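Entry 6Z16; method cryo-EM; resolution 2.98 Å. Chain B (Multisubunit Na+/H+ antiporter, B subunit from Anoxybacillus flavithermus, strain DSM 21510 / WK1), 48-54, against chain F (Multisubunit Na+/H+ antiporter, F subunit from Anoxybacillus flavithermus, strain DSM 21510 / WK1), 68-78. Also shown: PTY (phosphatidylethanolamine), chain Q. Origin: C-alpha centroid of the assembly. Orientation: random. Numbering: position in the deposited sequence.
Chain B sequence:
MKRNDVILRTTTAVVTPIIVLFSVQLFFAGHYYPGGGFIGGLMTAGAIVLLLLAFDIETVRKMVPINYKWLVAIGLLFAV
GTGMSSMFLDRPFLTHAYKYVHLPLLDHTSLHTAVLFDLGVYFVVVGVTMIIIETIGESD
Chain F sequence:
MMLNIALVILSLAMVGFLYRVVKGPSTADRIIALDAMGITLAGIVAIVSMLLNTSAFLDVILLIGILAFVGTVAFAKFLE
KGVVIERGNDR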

# COMPACT_ATOMS: atom_id res chain seq x y z
N ILE B 48 -18.27 3.14 -23.12
CA ILE B 48 -19.72 2.98 -22.98
C ILE B 48 -20.32 2.37 -24.26
O ILE B 48 -21.31 1.64 -24.20
CB ILE B 48 -20.36 4.32 -22.61
CG1 ILE B 48 -19.69 4.90 -21.37
CG2 ILE B 48 -21.82 4.14 -22.24
CD1 ILE B 48 -20.06 6.33 -21.09
N VAL B 49 -19.70 2.62 -25.42
CA VAL B 49 -20.10 1.98 -26.68
C VAL B 49 -19.88 0.48 -26.62
O VAL B 49 -20.72 -0.31 -27.08
CB VAL B 49 -19.36 2.63 -27.86
CG1 VAL B 49 -19.39 1.76 -29.10
CG2 VAL B 49 -20.01 3.91 -28.23
N LEU B 50 -18.75 0.06 -26.04
CA LEU B 50 -18.48 -1.37 -25.89
C LEU B 50 -19.50 -2.02 -24.96
O LEU B 50 -19.97 -3.14 -25.22
CB LEU B 50 -17.07 -1.57 -25.37
CG LEU B 50 -16.64 -3.02 -25.17
CD1 LEU B 50 -16.67 -3.78 -26.48
CD2 LEU B 50 -15.26 -3.05 -24.59
N LEU B 51 -19.88 -1.32 -23.89
CA LEU B 51 -20.97 -1.80 -23.03
C LEU B 51 -22.30 -1.86 -23.77
O LEU B 51 -23.12 -2.74 -23.49
CB LEU B 51 -21.09 -0.91 -21.80
CG LEU B 51 -19.95 -0.98 -20.79
CD1 LEU B 51 -20.09 0.12 -19.78
CD2 LEU B 51 -19.96 -2.32 -20.10
N LEU B 52 -22.54 -0.94 -24.71
CA LEU B 52 -23.74 -0.98 -25.53
C LEU B 52 -23.72 -2.15 -26.50
O LEU B 52 -24.78 -2.70 -26.84
CB LEU B 52 -23.90 0.31 -26.33
CG LEU B 52 -24.31 1.59 -25.62
CD1 LEU B 52 -24.17 2.76 -26.55
CD2 LEU B 52 -25.73 1.45 -25.17
N LEU B 53 -22.55 -2.52 -26.99
CA LEU B 53 -22.44 -3.63 -27.92
C LEU B 53 -22.59 -4.97 -27.21
O LEU B 53 -23.10 -5.92 -27.80
CB LEU B 53 -21.12 -3.57 -28.67
CG LEU B 53 -21.03 -2.41 -29.65
CD1 LEU B 53 -19.64 -2.28 -30.20
CD2 LEU B 53 -22.03 -2.62 -30.76
N ALA B 54 -22.16 -5.05 -25.95
CA ALA B 54 -22.32 -6.29 -25.21
C ALA B 54 -23.72 -6.46 -24.62
O ALA B 54 -24.08 -7.59 -24.26
CB ALA B 54 -21.27 -6.36 -24.10
C1 PTY Q . -28.17 -0.28 -36.46
C2 PTY Q . -33.11 0.75 -35.61
C3 PTY Q . -32.22 0.88 -36.86
O4 PTY Q . -27.21 0.78 -36.62
C5 PTY Q . -29.76 -1.70 -37.78
C6 PTY Q . -28.69 -0.64 -37.83
O7 PTY Q . -27.57 -1.13 -38.63
C8 PTY Q . -27.05 -0.30 -39.54
O10 PTY Q . -27.48 0.80 -39.77
C11 PTY Q . -25.89 -0.92 -40.25
C12 PTY Q . -24.65 -1.14 -39.39
C13 PTY Q . -24.00 0.15 -38.92
C14 PTY Q . -22.50 0.04 -38.74
C15 PTY Q . -22.06 -0.90 -37.64
C16 PTY Q . -20.84 -1.72 -37.99
C17 PTY Q . -19.58 -0.92 -38.29
C18 PTY Q . -18.96 -0.26 -37.07
C19 PTY Q . -17.45 -0.15 -37.15
C20 PTY Q . -16.95 0.58 -38.38
C21 PTY Q . -15.44 0.70 -38.45
C22 PTY Q . -14.73 -0.63 -38.57
C30 PTY Q . -26.96 1.55 -35.56
C31 PTY Q . -26.01 2.66 -35.91
O30 PTY Q . -27.44 1.37 -34.47
C32 PTY Q . -25.02 3.01 -34.81
C33 PTY Q . -23.84 2.06 -34.76
C34 PTY Q . -22.76 2.45 -33.78
C35 PTY Q . -21.52 1.58 -33.87
C36 PTY Q . -20.29 2.16 -33.20
C37 PTY Q . -19.01 1.53 -33.70
C38 PTY Q . -17.75 2.01 -33.01
C39 PTY Q . -17.54 3.51 -33.09
C40 PTY Q . -16.12 3.93 -32.76
C41 PTY Q . -15.65 3.51 -31.39
C42 PTY Q . -16.39 4.21 -30.27
C43 PTY Q . -16.16 5.70 -30.26
C44 PTY Q . -17.14 6.44 -29.38
P1 PTY Q . -32.42 -1.41 -38.27
O11 PTY Q . -32.84 0.08 -37.91
O12 PTY Q . -32.51 -2.21 -36.99
O13 PTY Q . -33.22 -1.94 -39.40
O14 PTY Q . -30.84 -1.31 -38.65
N1 PTY Q . -32.96 -0.59 -35.03
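Chain F 68-78: AFVGTVAFAKF

The centre of this contact is one leucine set among two valines and an alanine. B:Leu53 points its CA-to-CB bond toward chain F and, with chi1 m and chi2 t, brings CD1 to 3.8 Å from CG2 of F:Val73, 3.9 Å from CB of F:Ala74 and 4.2 Å from CG1 of F:Val70. The same CD1 lies 3.9 Å from the backbone O of F:Val70, so the methyl packs against the helix backbone as well as its side chains. B:Leu53 gives up 90 Å² to chain F, the largest share of any residue in a contact that buries 309 Å² in all.

Chain F meets it as a regular helix through 68-78, with backbone hydrogen bonds from residue i+4 to residue i, such as F:Ala74 N to F:Val70 O at 3.0 Å. Chain B is helical too, and the two helices run in nearly the same direction, crossing at 25° with their axes 10.3 Å apart at closest approach. That spacing leaves room for side chains between the backbones. In register, CA of B:Leu50 is 6.4 Å from CA of F:Val70, and CA of B:Leu53 is 6.6 Å from CA of F:Ala74, so a step of three on chain B answers a step of four on chain F.

One turn back, B:Leu50 leaves its backbone sideways, but its end comes nearer: CD1 reaches CE2 of F:Phe69 at 3.7 Å, approaching the ring obliquely, and CG2 of F:Val73 at 4.1 Å. F:Val73, in rotamer m, thus serves both leucines. B:Val49 adds a lighter touch, its CG1 4.1 Å from CG1 of F:Val70.

Lipid borders this apolar strip. The phosphatidylethanolamine places C38 3.7 Å from CG1 of F:Val70 and C18 3.7 Å from CB of F:Ala74, so both residues touch lipid as well as chain B. At F:Gly71 the lipid's C19 comes within 3.8 Å of CA; a CB there would point away from chain B and clash with C22. Farther along, C12 lies over one face of the F:Phe78 ring.

The polar edge is slight. F:Lys77, its CA-to-CB bond toward chain B, carries NZ to 4.0 Å from O of B:Leu53, near the carbonyl but without a hydrogen bond. No hydrogen bond joins the two stretches anywhere; the rule to read here is close apolar fit, with two valines and an alanine receiving a leucine.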

# COMPACT_ATOMS: atom_id res chain seq x y z
N ALA F 68 -9.78 -1.08 -33.19
CA ALA F 68 -9.94 -2.28 -33.99
C ALA F 68 -10.85 -3.29 -33.30
O ALA F 68 -11.73 -3.87 -33.96
CB ALA F 68 -8.57 -2.91 -34.28
N PHE F 69 -10.70 -3.45 -31.98
CA PHE F 69 -11.58 -4.37 -31.27
C PHE F 69 -13.03 -3.91 -31.28
O PHE F 69 -13.94 -4.72 -31.51
CB PHE F 69 -11.10 -4.57 -29.83
CG PHE F 69 -12.00 -5.46 -29.02
CD1 PHE F 69 -12.07 -6.82 -29.28
CD2 PHE F 69 -12.77 -4.94 -27.99
CE1 PHE F 69 -12.89 -7.63 -28.53
CE2 PHE F 69 -13.59 -5.75 -27.25
CZ PHE F 69 -13.65 -7.09 -27.52
N VAL F 70 -13.27 -2.61 -31.06
CA VAL F 70 -14.65 -2.11 -31.00
C VAL F 70 -15.32 -2.18 -32.37
O VAL F 70 -16.48 -2.61 -32.49
CB VAL F 70 -14.67 -0.68 -30.42
CG1 VAL F 70 -16.06 -0.10 -30.48
CG2 VAL F 70 -14.24 -0.70 -28.97
N GLY F 71 -14.58 -1.84 -33.44
CA GLY F 71 -15.14 -1.95 -34.78
C GLY F 71 -15.44 -3.37 -35.20
O GLY F 71 -16.48 -3.64 -35.82
N THR F 72 -14.56 -4.32 -34.85
CA THR F 72 -14.80 -5.70 -35.24
C THR F 72 -15.96 -6.32 -34.46
O THR F 72 -16.75 -7.08 -35.04
CB THR F 72 -13.54 -6.54 -35.08
OG1 THR F 72 -12.99 -6.36 -33.77
CG2 THR F 72 -12.53 -6.16 -36.14
N VAL F 73 -16.10 -6.00 -33.17
CA VAL F 73 -17.25 -6.55 -32.45
C VAL F 73 -18.54 -5.89 -32.91
O VAL F 73 -19.59 -6.55 -32.94
CB VAL F 73 -17.07 -6.47 -30.92
CG1 VAL F 73 -15.83 -7.20 -30.50
CG2 VAL F 73 -17.04 -5.06 -30.40
N ALA F 74 -18.47 -4.63 -33.37
CA ALA F 74 -19.66 -3.97 -33.90
C ALA F 74 -20.12 -4.62 -35.20
O ALA F 74 -21.31 -4.95 -35.35
CB ALA F 74 -19.37 -2.49 -34.12
N PHE F 75 -19.20 -4.88 -36.13
CA PHE F 75 -19.67 -5.45 -37.39
C PHE F 75 -19.99 -6.94 -37.25
O PHE F 75 -20.87 -7.44 -37.96
CB PHE F 75 -18.65 -5.23 -38.51
CG PHE F 75 -19.27 -5.29 -39.88
CD1 PHE F 75 -19.86 -4.16 -40.43
CD2 PHE F 75 -19.35 -6.48 -40.56
CE1 PHE F 75 -20.46 -4.22 -41.67
CE2 PHE F 75 -19.96 -6.55 -41.81
CZ PHE F 75 -20.52 -5.41 -42.36
N ALA F 76 -19.32 -7.65 -36.34
CA ALA F 76 -19.70 -9.03 -36.05
C ALA F 76 -21.07 -9.11 -35.41
O ALA F 76 -21.79 -10.10 -35.61
CB ALA F 76 -18.67 -9.68 -35.14
N LYS F 77 -21.45 -8.10 -34.63
CA LYS F 77 -22.82 -8.03 -34.15
C LYS F 77 -23.78 -7.69 -35.29
O LYS F 77 -24.93 -8.15 -35.29
CB LYS F 77 -22.93 -7.02 -33.01
CG LYS F 77 -24.30 -6.92 -32.36
CD LYS F 77 -24.68 -8.22 -31.68
CE LYS F 77 -26.09 -8.14 -31.11
NZ LYS F 77 -26.20 -7.14 -30.01
N PHE F 78 -23.30 -6.93 -36.29
CA PHE F 78 -24.17 -6.57 -37.41
C PHE F 78 -24.50 -7.77 -38.30
O PHE F 78 -25.64 -7.89 -38.76
CB PHE F 78 -23.55 -5.47 -38.27
CG PHE F 78 -24.35 -5.18 -39.49
CD1 PHE F 78 -25.64 -4.67 -39.38
CD2 PHE F 78 -23.83 -5.41 -40.75
CE1 PHE F 78 -26.40 -4.43 -40.51
CE2 PHE F 78 -24.59 -5.16 -41.88
CZ PHE F 78 -25.87 -4.66 -41.76